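Local coordinates for lipoate-protein ligase 1 (Plasmodium falciparum, PDB 5T8U) that belongs to the lipoyl protein ligase A/B family and holds lipoic acid in a pocket of its catalytic domain, at residues L220-T225 against N239-H244. Sequence-based numbering, arbitrary orientation.
Sequences LIKEFT and NDITVH
Asp240 touches helix 213-227 through its backbone; its CB points away. Asp240 O lies 4.0 Å from Thr225 CG2, a loose van der Waals approach. Ile241 carries most of the contact. Its CB points toward the helix, and both of its branches are used. The longer branch reaches in to Lys222, with CG1 anti to its own carbonyl carbon (chi1 -78°) and CD1 extended beyond it. CD1 of Ile241 ends 3.6 Å from CG of Lys222, at the base of the lysine chain, and the two side chains cross at about a right angle. The lysine then runs on extended, and its amino end leads away from the loop. The shorter branch meets Ile221: CG2 of Ile241 stands 3.7 Å from CG2 of Ile221, and the side chains cross obliquely. Ile241 is itself exposed, while Ile221 is buried. Thr225 borders the isoleucine on another side, with its OG1 4.2 Å from Ile241 CG1. That hydroxyl is turned back to its own helix, where Thr225 OG1 donates to Ile221 O at 3.2 Å, from above the carbonyl plane. Ile221 O also accepts the helical bond from Thr225 N, so two donors grip it. No hydrogen bond joins the two segments. Val243 closes the contact, its CG2 4.2 Å from CD1 of Ile221. Val14 and Leu58 continue the apolar surroundings of Ile221, and Val16 touches Val243. His244 then pairs through its backbone with Val14 and Val16. The arrangement is an apolar surface contact in which an extended chain crosses a helix on its way to becoming an edge strand, 244-245, of the large mixed sheet of a lipoate-protein ligase, with helix 213-227 packed against that sheet.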
loop_
_atom_site.group_PDB
_atom_site.type_symbol
_atom_site.label_atom_id
_atom_site.label_comp_id
_atom_site.label_asym_id
_atom_site.label_seq_id
_atom_site.Cartn_x
_atom_site.Cartn_y
_atom_site.Cartn_z
ATOM N N LEU A 220 -0.762 -19.939 -0.548
ATOM C CA LEU A 220 0.093 -18.842 -0.111
ATOM C C LEU A 220 0.459 -18.976 1.362
ATOM O O LEU A 220 1.609 -18.730 1.746
ATOM C CB LEU A 220 -0.610 -17.511 -0.377
ATOM C CG LEU A 220 0.199 -16.228 -0.202
ATOM C CD1 LEU A 220 1.452 -16.245 -1.061
ATOM C CD2 LEU A 220 -0.671 -15.036 -0.559
ATOM N N ILE A 221 -0.505 -19.353 2.204
ATOM C CA ILE A 221 -0.206 -19.596 3.613
ATOM C C ILE A 221 0.791 -20.739 3.748
ATOM O O ILE A 221 1.732 -20.677 4.552
ATOM C CB ILE A 221 -1.503 -19.877 4.394
ATOM C CG1 ILE A 221 -2.459 -18.682 4.290
ATOM C CG2 ILE A 221 -1.191 -20.174 5.860
ATOM C CD1 ILE A 221 -3.843 -18.942 4.858
ATOM N N LYS A 222 0.603 -21.801 2.959
ATOM C CA LYS A 222 1.537 -22.921 2.972
ATOM C C LYS A 222 2.962 -22.450 2.702
ATOM O O LYS A 222 3.871 -22.682 3.505
ATOM C CB LYS A 222 1.107 -23.970 1.943
ATOM C CG LYS A 222 0.021 -24.916 2.436
ATOM C CD LYS A 222 -0.452 -25.847 1.329
ATOM C CE LYS A 222 -1.328 -26.970 1.871
ATOM N NZ LYS A 222 -1.722 -27.942 0.809
ATOM N N GLU A 223 3.174 -21.779 1.567
ATOM C CA GLU A 223 4.520 -21.324 1.227
ATOM C C GLU A 223 5.037 -20.257 2.185
ATOM O O GLU A 223 6.253 -20.070 2.285
ATOM C CB GLU A 223 4.548 -20.796 -0.208
ATOM C CG GLU A 223 4.518 -21.887 -1.265
ATOM C CD GLU A 223 5.752 -22.769 -1.230
ATOM O OE1 GLU A 223 5.755 -23.820 -1.905
ATOM O OE2 GLU A 223 6.720 -22.411 -0.527
ATOM N N PHE A 224 4.146 -19.554 2.884
ATOM C CA PHE A 224 4.567 -18.589 3.896
ATOM C C PHE A 224 5.164 -19.300 5.106
ATOM O O PHE A 224 6.351 -19.128 5.431
ATOM C CB PHE A 224 3.361 -17.730 4.289
ATOM C CG PHE A 224 3.622 -16.765 5.410
ATOM C CD1 PHE A 224 4.200 -15.531 5.163
ATOM C CD2 PHE A 224 3.252 -17.078 6.708
ATOM C CE1 PHE A 224 4.421 -14.637 6.193
ATOM C CE2 PHE A 224 3.474 -16.190 7.742
ATOM C CZ PHE A 224 4.060 -14.967 7.484
ATOM N N THR A 225 4.353 -20.123 5.777
ATOM C CA THR A 225 4.838 -20.898 6.914
ATOM C C THR A 225 6.086 -21.689 6.540
ATOM O O THR A 225 7.081 -21.695 7.275
ATOM C CB THR A 225 3.734 -21.837 7.405
ATOM O OG1 THR A 225 2.528 -21.090 7.614
ATOM C CG2 THR A 225 4.136 -22.514 8.708
ATOM N N ASN A 239 4.006 -30.371 11.207
ATOM C CA ASN A 239 3.636 -29.871 9.883
ATOM C C ASN A 239 2.226 -29.284 9.967
ATOM O O ASN A 239 1.241 -29.852 9.493
ATOM C CB ASN A 239 3.727 -30.986 8.848
ATOM C CG ASN A 239 3.798 -30.461 7.424
ATOM O OD1 ASN A 239 3.577 -29.276 7.174
ATOM N ND2 ASN A 239 4.100 -31.349 6.481
ATOM N N ASP A 240 2.148 -28.115 10.601
ATOM C CA ASP A 240 0.873 -27.509 10.955
ATOM C C ASP A 240 0.777 -26.096 10.397
ATOM O O ASP A 240 1.781 -25.453 10.079
ATOM C CB ASP A 240 0.681 -27.473 12.479
ATOM C CG ASP A 240 1.726 -26.626 13.178
ATOM O OD1 ASP A 240 2.814 -26.425 12.600
ATOM O OD2 ASP A 240 1.460 -26.161 14.307
ATOM N N ILE A 241 -0.463 -25.624 10.287
ATOM C CA ILE A 241 -0.779 -24.269 9.854
ATOM C C ILE A 241 -1.823 -23.710 10.808
ATOM O O ILE A 241 -2.710 -24.440 11.263
ATOM C CB ILE A 241 -1.287 -24.244 8.395
ATOM C CG1 ILE A 241 -0.108 -24.373 7.423
ATOM C CG2 ILE A 241 -2.090 -22.969 8.102
ATOM C CD1 ILE A 241 -0.513 -24.541 5.967
ATOM N N THR A 242 -1.716 -22.419 11.115
ATOM C CA THR A 242 -2.648 -21.748 12.012
ATOM C C THR A 242 -3.146 -20.469 11.357
ATOM O O THR A 242 -2.374 -19.743 10.725
ATOM C CB THR A 242 -1.993 -21.429 13.363
ATOM O OG1 THR A 242 -1.492 -22.637 13.949
ATOM C CG2 THR A 242 -2.999 -20.793 14.314
ATOM N N VAL A 243 -4.441 -20.196 11.522
ATOM C CA VAL A 243 -5.102 -19.075 10.864
ATOM C C VAL A 243 -5.979 -18.372 11.892
ATOM O O VAL A 243 -6.833 -19.007 12.521
ATOM C CB VAL A 243 -5.948 -19.530 9.660
ATOM C CG1 VAL A 243 -6.643 -18.342 9.001
ATOM C CG2 VAL A 243 -5.077 -20.265 8.651
ATOM N N HIS A 244 -5.770 -17.070 12.065
ATOM C CA HIS A 244 -6.578 -16.255 12.959
ATOM C C HIS A 244 -7.561 -15.408 12.158
ATOM O O HIS A 244 -7.266 -14.962 11.047
ATOM C CB HIS A 244 -5.698 -15.346 13.820
ATOM C CG HIS A 244 -4.955 -16.068 14.900
ATOM N ND1 HIS A 244 -3.827 -16.822 14.654
ATOM C CD2 HIS A 244 -5.177 -16.150 16.233
ATOM C CE1 HIS A 244 -3.388 -17.337 15.789
ATOM N NE2 HIS A 244 -4.191 -16.945 16.762
#